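Local coordinates for protein taurine dioxygenase (Burkholderia ambifaria, PDB 5VN6) that probably acts as an iron-dependent taurine dioxygenase of the TfdA family, with a magnesium ion in its metal site in this crystal structure, at residues L27-R41 with E61-E73. Sequence-based numbering, arbitrary orientation.
Sequences LADAVHDDGLFAEIR and EHVAFARRFGELE
Helices 27-32 and 34-47 pack against helix 59-67 on the main mixed sheet of this cupin-type dioxygenase, with Phe-65 set as a knob among Leu-27, Ala-30, Phe-37 and Ile-40. Leu-27 CD2 lies over one face of the Phe-65 ring, 4.0 Å from the centroid, a CH-pi contact, while Ala-30 CB and Ile-40 CG2 meet the ring edge. Helices 27-32 and 61-67 cross at 52°, and Val-31 packs CG1 on Ala-64 CB at 3.9 Å. Phe-65 and Phe-69 also touch Ile-258 of strand 256-260, which places these two rings between the helices and the sheet. Phe-37 turns its edge to the face of Phe-69, centroids 4.9 Å apart and planes at 63°, and takes Arg-68 CB over its own face, 3.5 Å from the ring centroid. Bends at chi2 (-82°) and chi3 fold the Arg-68 chain back, bringing one guanidinium face against Phe-37 CB, which sits off toward its rim. Both NE and NH2 of Arg-68 donate to Ala-30 O, each at 3.1 Å, side-on and close to the guanidinium plane. Arg-68 NH2 also forms a salt bridge with Asp-34 OD1 at 2.7 Å, meeting OD1 from its anti side, tilted out of the carboxylate plane.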
ATOM      1  N   LEU A  27       7.614  27.891   2.516  1.00 51.21           N
ATOM      2  CA  LEU A  27       7.046  27.774   3.853  1.00 51.36           C
ATOM      3  C   LEU A  27       7.481  28.928   4.729  1.00 51.67           C
ATOM      4  O   LEU A  27       6.733  29.340   5.619  1.00 59.13           O
ATOM      5  CB  LEU A  27       7.435  26.436   4.487  1.00 50.04           C
ATOM      6  CG  LEU A  27       6.693  25.241   3.884  1.00 51.08           C
ATOM      7  CD1 LEU A  27       6.985  23.963   4.656  1.00 52.25           C
ATOM      8  CD2 LEU A  27       5.187  25.526   3.846  1.00 50.60           C
ATOM      9  N   ALA A  28       8.680  29.467   4.480  1.00 48.49           N
ATOM     10  CA  ALA A  28       9.172  30.609   5.248  1.00 53.24           C
ATOM     11  C   ALA A  28       8.219  31.789   5.156  1.00 55.73           C
ATOM     12  O   ALA A  28       8.043  32.535   6.129  1.00 54.95           O
ATOM     13  CB  ALA A  28      10.563  31.024   4.761  1.00 47.97           C
ATOM     14  N   ASP A  29       7.621  31.997   3.980  1.00 52.08           N
ATOM     15  CA  ASP A  29       6.728  33.134   3.811  1.00 53.87           C
ATOM     16  C   ASP A  29       5.452  32.977   4.631  1.00 55.64           C
ATOM     17  O   ASP A  29       4.846  33.977   5.022  1.00 59.90           O
ATOM     18  CB  ASP A  29       6.411  33.331   2.327  1.00 59.12           C
ATOM     19  CG  ASP A  29       7.643  33.694   1.506  1.00 64.15           C
ATOM     20  OD1 ASP A  29       8.649  34.167   2.080  1.00 67.57           O
ATOM     21  OD2 ASP A  29       7.602  33.516   0.274  1.00 66.10           O
ATOM     22  N   ALA A  30       5.025  31.740   4.898  1.00 54.00           N
ATOM     23  CA  ALA A  30       3.805  31.524   5.667  1.00 49.20           C
ATOM     24  C   ALA A  30       3.971  31.869   7.139  1.00 55.28           C
ATOM     25  O   ALA A  30       2.971  31.964   7.860  1.00 52.47           O
ATOM     26  CB  ALA A  30       3.334  30.083   5.528  1.00 42.85           C
ATOM     27  N   VAL A  31       5.203  32.027   7.615  1.00 56.66           N
ATOM     28  CA  VAL A  31       5.389  32.425   9.006  1.00 59.34           C
ATOM     29  C   VAL A  31       4.721  33.771   9.272  1.00 60.16           C
ATOM     30  O   VAL A  31       3.996  33.930  10.259  1.00 61.54           O
ATOM     31  CB  VAL A  31       6.883  32.439   9.366  1.00 62.34           C
ATOM     32  CG1 VAL A  31       7.056  32.848  10.816  1.00 67.25           C
ATOM     33  CG2 VAL A  31       7.480  31.046   9.134  1.00 57.35           C
ATOM     34  N   HIS A  32       4.927  34.751   8.380  1.00 57.05           N
ATOM     35  CA  HIS A  32       4.447  36.113   8.589  1.00 63.59           C
ATOM     36  C   HIS A  32       3.281  36.513   7.696  1.00 65.38           C
ATOM     37  O   HIS A  32       2.653  37.543   7.964  1.00 69.60           O
ATOM     38  CB  HIS A  32       5.596  37.114   8.394  1.00 67.77           C
ATOM     39  CG  HIS A  32       6.832  36.750   9.153  1.00 72.67           C
ATOM     40  ND1 HIS A  32       7.904  36.110   8.566  1.00 74.31           N
ATOM     41  CD2 HIS A  32       7.158  36.912  10.457  1.00 72.45           C
ATOM     42  CE1 HIS A  32       8.839  35.899   9.474  1.00 72.32           C
ATOM     43  NE2 HIS A  32       8.411  36.378  10.630  1.00 73.87           N
ATOM     44  N   ASP A  33       2.982  35.749   6.642  1.00 56.55           N
ATOM     45  CA  ASP A  33       1.847  36.046   5.766  1.00 59.91           C
ATOM     46  C   ASP A  33       0.650  35.247   6.273  1.00 57.10           C
ATOM     47  O   ASP A  33       0.551  34.036   6.049  1.00 55.81           O
ATOM     48  CB  ASP A  33       2.182  35.719   4.313  1.00 66.30           C
ATOM     49  CG  ASP A  33       1.070  36.105   3.344  1.00 71.24           C
ATOM     50  OD1 ASP A  33      -0.029  36.473   3.799  1.00 74.35           O
ATOM     51  OD2 ASP A  33       1.295  36.044   2.116  1.00 71.17           O
ATOM     52  N   ASP A  34      -0.265  35.939   6.960  1.00 59.95           N
ATOM     53  CA  ASP A  34      -1.423  35.288   7.568  1.00 58.02           C
ATOM     54  C   ASP A  34      -2.371  34.717   6.524  1.00 51.97           C
ATOM     55  O   ASP A  34      -3.001  33.680   6.760  1.00 49.94           O
ATOM     56  CB  ASP A  34      -2.163  36.272   8.477  1.00 65.52           C
ATOM     57  CG  ASP A  34      -1.389  36.592   9.738  1.00 72.53           C
ATOM     58  OD1 ASP A  34      -0.298  36.020   9.937  1.00 73.42           O
ATOM     59  OD2 ASP A  34      -1.876  37.418  10.536  1.00 80.77           O
ATOM     60  N   GLY A  35      -2.540  35.406   5.397  1.00 56.70           N
ATOM     61  CA  GLY A  35      -3.379  34.870   4.339  1.00 56.62           C
ATOM     62  C   GLY A  35      -2.816  33.591   3.750  1.00 55.53           C
ATOM     63  O   GLY A  35      -3.535  32.598   3.590  1.00 53.16           O
ATOM     64  N   LEU A  36      -1.506  33.569   3.481  1.00 56.41           N
ATOM     65  CA  LEU A  36      -0.902  32.350   2.955  1.00 50.34           C
ATOM     66  C   LEU A  36      -1.044  31.204   3.950  1.00 49.54           C
ATOM     67  O   LEU A  36      -1.377  30.075   3.565  1.00 46.19           O
ATOM     68  CB  LEU A  36       0.568  32.583   2.600  1.00 51.64           C
ATOM     69  CG  LEU A  36       1.308  31.304   2.168  1.00 49.18           C
ATOM     70  CD1 LEU A  36       0.633  30.671   0.956  1.00 50.39           C
ATOM     71  CD2 LEU A  36       2.767  31.566   1.868  1.00 47.44           C
ATOM     72  N   PHE A  37      -0.816  31.472   5.239  1.00 53.16           N
ATOM     73  CA  PHE A  37      -0.947  30.392   6.210  1.00 50.55           C
ATOM     74  C   PHE A  37      -2.378  29.885   6.302  1.00 45.33           C
ATOM     75  O   PHE A  37      -2.596  28.677   6.457  1.00 43.82           O
ATOM     76  CB  PHE A  37      -0.489  30.802   7.608  1.00 55.42           C
ATOM     77  CG  PHE A  37      -0.642  29.683   8.584  1.00 52.50           C
ATOM     78  CD1 PHE A  37       0.220  28.608   8.534  1.00 39.28           C
ATOM     79  CD2 PHE A  37      -1.700  29.652   9.475  1.00 56.60           C
ATOM     80  CE1 PHE A  37       0.071  27.537   9.380  1.00 47.29           C
ATOM     81  CE2 PHE A  37      -1.861  28.582  10.330  1.00 56.74           C
ATOM     82  CZ  PHE A  37      -0.973  27.520  10.283  1.00 54.06           C
ATOM     83  N   ALA A  38      -3.359  30.795   6.281  1.00 50.92           N
ATOM     84  CA  ALA A  38      -4.761  30.385   6.328  1.00 52.72           C
ATOM     85  C   ALA A  38      -5.095  29.401   5.210  1.00 54.39           C
ATOM     86  O   ALA A  38      -5.726  28.362   5.446  1.00 51.02           O
ATOM     87  CB  ALA A  38      -5.670  31.615   6.256  1.00 48.35           C
ATOM     88  N   GLU A  39      -4.663  29.704   3.985  1.00 55.21           N
ATOM     89  CA  GLU A  39      -4.942  28.815   2.862  1.00 57.21           C
ATOM     90  C   GLU A  39      -4.272  27.453   3.041  1.00 50.33           C
ATOM     91  O   GLU A  39      -4.895  26.410   2.813  1.00 47.99           O
ATOM     92  CB  GLU A  39      -4.496  29.473   1.560  1.00 62.20           C
ATOM     93  CG  GLU A  39      -5.650  29.924   0.674  1.00 73.38           C
ATOM     94  CD  GLU A  39      -6.486  28.766   0.141  1.00 78.93           C
ATOM     95  OE1 GLU A  39      -7.660  28.650   0.549  1.00 83.44           O
ATOM     96  OE2 GLU A  39      -5.973  27.974  -0.681  1.00 76.24           O
ATOM     97  N   ILE A  40      -3.003  27.441   3.453  1.00 48.14           N
ATOM     98  CA  ILE A  40      -2.314  26.182   3.713  1.00 47.48           C
ATOM     99  C   ILE A  40      -3.075  25.364   4.744  1.00 44.57           C
ATOM    100  O   ILE A  40      -3.237  24.146   4.601  1.00 41.18           O
ATOM    101  CB  ILE A  40      -0.872  26.459   4.171  1.00 46.16           C
ATOM    102  CG1 ILE A  40      -0.073  27.128   3.046  1.00 45.28           C
ATOM    103  CG2 ILE A  40      -0.212  25.171   4.650  1.00 41.27           C
ATOM    104  CD1 ILE A  40       1.387  27.404   3.408  1.00 51.16           C
ATOM    105  N   ARG A  41      -3.547  26.021   5.805  1.00 45.30           N
ATOM    106  CA  ARG A  41      -4.335  25.323   6.812  1.00 44.33           C
ATOM    107  C   ARG A  41      -5.617  24.760   6.209  1.00 44.30           C
ATOM    108  O   ARG A  41      -5.987  23.605   6.469  1.00 38.29           O
ATOM    109  CB  ARG A  41      -4.643  26.260   7.972  1.00 46.62           C
ATOM    110  CG  ARG A  41      -5.584  25.671   8.967  1.00 48.83           C
ATOM    111  CD  ARG A  41      -5.739  26.573  10.185  1.00 56.80           C
ATOM    112  NE  ARG A  41      -6.732  25.999  11.080  1.00 58.95           N
ATOM    113  CZ  ARG A  41      -8.043  26.099  10.888  1.00 63.50           C
ATOM    114  NH1 ARG A  41      -8.515  26.783   9.851  1.00 56.20           N
ATOM    115  NH2 ARG A  41      -8.885  25.529  11.741  1.00 67.66           N
ATOM    116  N   GLU A  61      12.850  28.709  10.964  1.00 52.40           N
ATOM    117  CA  GLU A  61      11.660  28.840  10.122  1.00 54.75           C
ATOM    118  C   GLU A  61      10.810  27.571  10.130  1.00 48.25           C
ATOM    119  O   GLU A  61       9.576  27.653  10.158  1.00 46.14           O
ATOM    120  CB  GLU A  61      12.047  29.213   8.689  1.00 58.89           C
ATOM    121  CG  GLU A  61      12.774  30.543   8.578  1.00 67.91           C
ATOM    122  CD  GLU A  61      13.267  30.833   7.173  1.00 69.81           C
ATOM    123  OE1 GLU A  61      13.666  29.884   6.469  1.00 66.24           O
ATOM    124  OE2 GLU A  61      13.276  32.021   6.781  1.00 74.11           O
ATOM    125  N   HIS A  62      11.447  26.393  10.108  1.00 50.58           N
ATOM    126  CA  HIS A  62      10.711  25.131  10.221  1.00 49.35           C
ATOM    127  C   HIS A  62       9.902  25.103  11.510  1.00 51.33           C
ATOM    128  O   HIS A  62       8.713  24.754  11.514  1.00 46.98           O
ATOM    129  CB  HIS A  62      11.700  23.953  10.167  1.00 48.07           C
ATOM    130  CG  HIS A  62      11.071  22.587  10.231  1.00 42.53           C
ATOM    131  ND1 HIS A  62      11.799  21.432  10.013  1.00 41.90           N
ATOM    132  CD2 HIS A  62       9.801  22.186  10.487  1.00 40.85           C
ATOM    133  CE1 HIS A  62      11.006  20.382  10.137  1.00 38.36           C
ATOM    134  NE2 HIS A  62       9.789  20.811  10.427  1.00 40.55           N
ATOM    135  N   VAL A  63      10.543  25.478  12.619  1.00 51.02           N
ATOM    136  CA  VAL A  63       9.884  25.506  13.915  1.00 50.92           C
ATOM    137  C   VAL A  63       8.780  26.558  13.932  1.00 47.42           C
ATOM    138  O   VAL A  63       7.651  26.287  14.350  1.00 45.04           O
ATOM    139  CB  VAL A  63      10.938  25.764  15.009  1.00 61.71           C
ATOM    140  CG1 VAL A  63      10.306  26.334  16.263  1.00 43.85           C
ATOM    141  CG2 VAL A  63      11.690  24.470  15.313  1.00 66.38           C
ATOM    142  N   ALA A  64       9.089  27.771  13.468  1.00 46.60           N
ATOM    143  CA  ALA A  64       8.106  28.850  13.493  1.00 51.72           C
ATOM    144  C   ALA A  64       6.918  28.570  12.572  1.00 49.68           C
ATOM    145  O   ALA A  64       5.793  28.987  12.875  1.00 46.53           O
ATOM    146  CB  ALA A  64       8.768  30.173  13.122  1.00 47.53           C
ATOM    147  N   PHE A  65       7.136  27.883  11.447  1.00 48.71           N
ATOM    148  CA  PHE A  65       5.998  27.509  10.611  1.00 46.80           C
ATOM    149  C   PHE A  65       5.096  26.519  11.335  1.00 41.10           C
ATOM    150  O   PHE A  65       3.870  26.673  11.338  1.00 46.63           O
ATOM    151  CB  PHE A  65       6.464  26.928   9.272  1.00 49.96           C
ATOM    152  CG  PHE A  65       5.348  26.299   8.458  1.00 50.51           C
ATOM    153  CD1 PHE A  65       4.429  27.091   7.784  1.00 51.80           C
ATOM    154  CD2 PHE A  65       5.211  24.916   8.380  1.00 48.62           C
ATOM    155  CE1 PHE A  65       3.394  26.514   7.040  1.00 45.79           C
ATOM    156  CE2 PHE A  65       4.184  24.340   7.635  1.00 46.83           C
ATOM    157  CZ  PHE A  65       3.274  25.150   6.960  1.00 37.94           C
ATOM    158  N   ALA A  66       5.687  25.485  11.950  1.00 41.27           N
ATOM    159  CA  ALA A  66       4.883  24.475  12.632  1.00 36.07           C
ATOM    160  C   ALA A  66       4.122  25.069  13.806  1.00 39.65           C
ATOM    161  O   ALA A  66       3.005  24.640  14.115  1.00 42.70           O
ATOM    162  CB  ALA A  66       5.770  23.337  13.115  1.00 35.65           C
ATOM    163  N   ARG A  67       4.721  26.060  14.464  1.00 41.70           N
ATOM    164  CA  ARG A  67       4.121  26.713  15.617  1.00 47.02           C
ATOM    165  C   ARG A  67       2.830  27.449  15.246  1.00 50.35           C
ATOM    166  O   ARG A  67       1.956  27.642  16.095  1.00 52.99           O
ATOM    167  CB  ARG A  67       5.171  27.661  16.203  1.00 47.82           C
ATOM    168  CG  ARG A  67       4.732  28.500  17.329  1.00 56.24           C
ATOM    169  CD  ARG A  67       4.549  27.671  18.564  1.00 55.08           C
ATOM    170  NE  ARG A  67       4.105  28.547  19.635  1.00 59.24           N
ATOM    171  CZ  ARG A  67       2.856  28.969  19.758  1.00 65.93           C
ATOM    172  NH1 ARG A  67       1.942  28.580  18.871  1.00 62.41           N
ATOM    173  NH2 ARG A  67       2.520  29.784  20.757  1.00 66.45           N
ATOM    174  N   ARG A  68       2.690  27.852  13.983  1.00 52.28           N
ATOM    175  CA  ARG A  68       1.443  28.431  13.489  1.00 49.46           C
ATOM    176  C   ARG A  68       0.243  27.496  13.628  1.00 49.78           C
ATOM    177  O   ARG A  68      -0.897  27.966  13.602  1.00 47.10           O
ATOM    178  CB  ARG A  68       1.607  28.812  12.023  1.00 47.48           C
ATOM    179  CG  ARG A  68       2.563  29.928  11.763  1.00 48.02           C
ATOM    180  CD  ARG A  68       1.871  31.233  11.986  1.00 59.68           C
ATOM    181  NE  ARG A  68       1.795  32.018  10.762  1.00 63.64           N
ATOM    182  CZ  ARG A  68       0.875  32.949  10.532  1.00 72.35           C
ATOM    183  NH1 ARG A  68      -0.054  33.216  11.441  1.00 74.11           N
ATOM    184  NH2 ARG A  68       0.889  33.619   9.390  1.00 75.45           N
ATOM    185  N   PHE A  69       0.457  26.178  13.709  1.00 47.34           N
ATOM    186  CA  PHE A  69      -0.656  25.256  13.916  1.00 48.39           C
ATOM    187  C   PHE A  69      -1.035  25.098  15.386  1.00 55.49           C
ATOM    188  O   PHE A  69      -2.132  24.605  15.683  1.00 54.05           O
ATOM    189  CB  PHE A  69      -0.335  23.881  13.329  1.00 46.07           C
ATOM    190  CG  PHE A  69      -0.252  23.865  11.828  1.00 42.59           C
ATOM    191  CD1 PHE A  69       0.976  23.847  11.190  1.00 41.63           C
ATOM    192  CD2 PHE A  69      -1.405  23.895  11.060  1.00 38.66           C
ATOM    193  CE1 PHE A  69       1.056  23.832   9.807  1.00 47.83           C
ATOM    194  CE2 PHE A  69      -1.342  23.892   9.679  1.00 41.14           C
ATOM    195  CZ  PHE A  69      -0.106  23.854   9.044  1.00 43.84           C
ATOM    196  N   GLY A  70      -0.148  25.461  16.292  1.00 55.42           N
ATOM    197  CA  GLY A  70      -0.392  25.340  17.715  1.00 56.56           C
ATOM    198  C   GLY A  70       0.925  25.129  18.431  1.00 55.74           C
ATOM    199  O   GLY A  70       1.979  25.015  17.813  1.00 54.93           O
ATOM    200  N   GLU A  71       0.837  25.065  19.759  1.00 57.12           N
ATOM    201  CA  GLU A  71       2.016  24.766  20.558  1.00 49.97           C
ATOM    202  C   GLU A  71       2.652  23.462  20.082  1.00 52.71           C
ATOM    203  O   GLU A  71       1.969  22.536  19.634  1.00 50.42           O
ATOM    204  CB  GLU A  71       1.641  24.662  22.040  1.00 51.18           C
ATOM    205  N   LEU A  72       3.970  23.395  20.183  1.00 50.38           N
ATOM    206  CA  LEU A  72       4.738  22.255  19.722  1.00 48.70           C
ATOM    207  C   LEU A  72       5.040  21.326  20.893  1.00 53.60           C
ATOM    208  O   LEU A  72       5.172  21.764  22.040  1.00 56.12           O
ATOM    209  CB  LEU A  72       6.043  22.722  19.071  1.00 51.38           C
ATOM    210  CG  LEU A  72       5.915  23.746  17.944  1.00 52.74           C
ATOM    211  CD1 LEU A  72       7.283  24.092  17.379  1.00 54.99           C
ATOM    212  CD2 LEU A  72       5.002  23.212  16.842  1.00 42.83           C
ATOM    213  N   GLU A  73       5.150  20.034  20.600  1.00 48.21           N
ATOM    214  CA  GLU A  73       5.540  19.081  21.634  1.00 56.12           C
ATOM    215  C   GLU A  73       7.014  19.292  21.971  1.00 61.19           C
ATOM    216  O   GLU A  73       7.868  19.252  21.081  1.00 61.87           O
ATOM    217  CB  GLU A  73       5.277  17.651  21.164  1.00 57.68           C
ATOM    218  CG  GLU A  73       3.803  17.374  20.863  1.00 74.79           C
ATOM    219  CD  GLU A  73       3.473  15.891  20.716  1.00 86.52           C
ATOM    220  OE1 GLU A  73       2.615  15.391  21.483  1.00 85.20           O
ATOM    221  OE2 GLU A  73       4.073  15.229  19.839  1.00 91.22           O
TER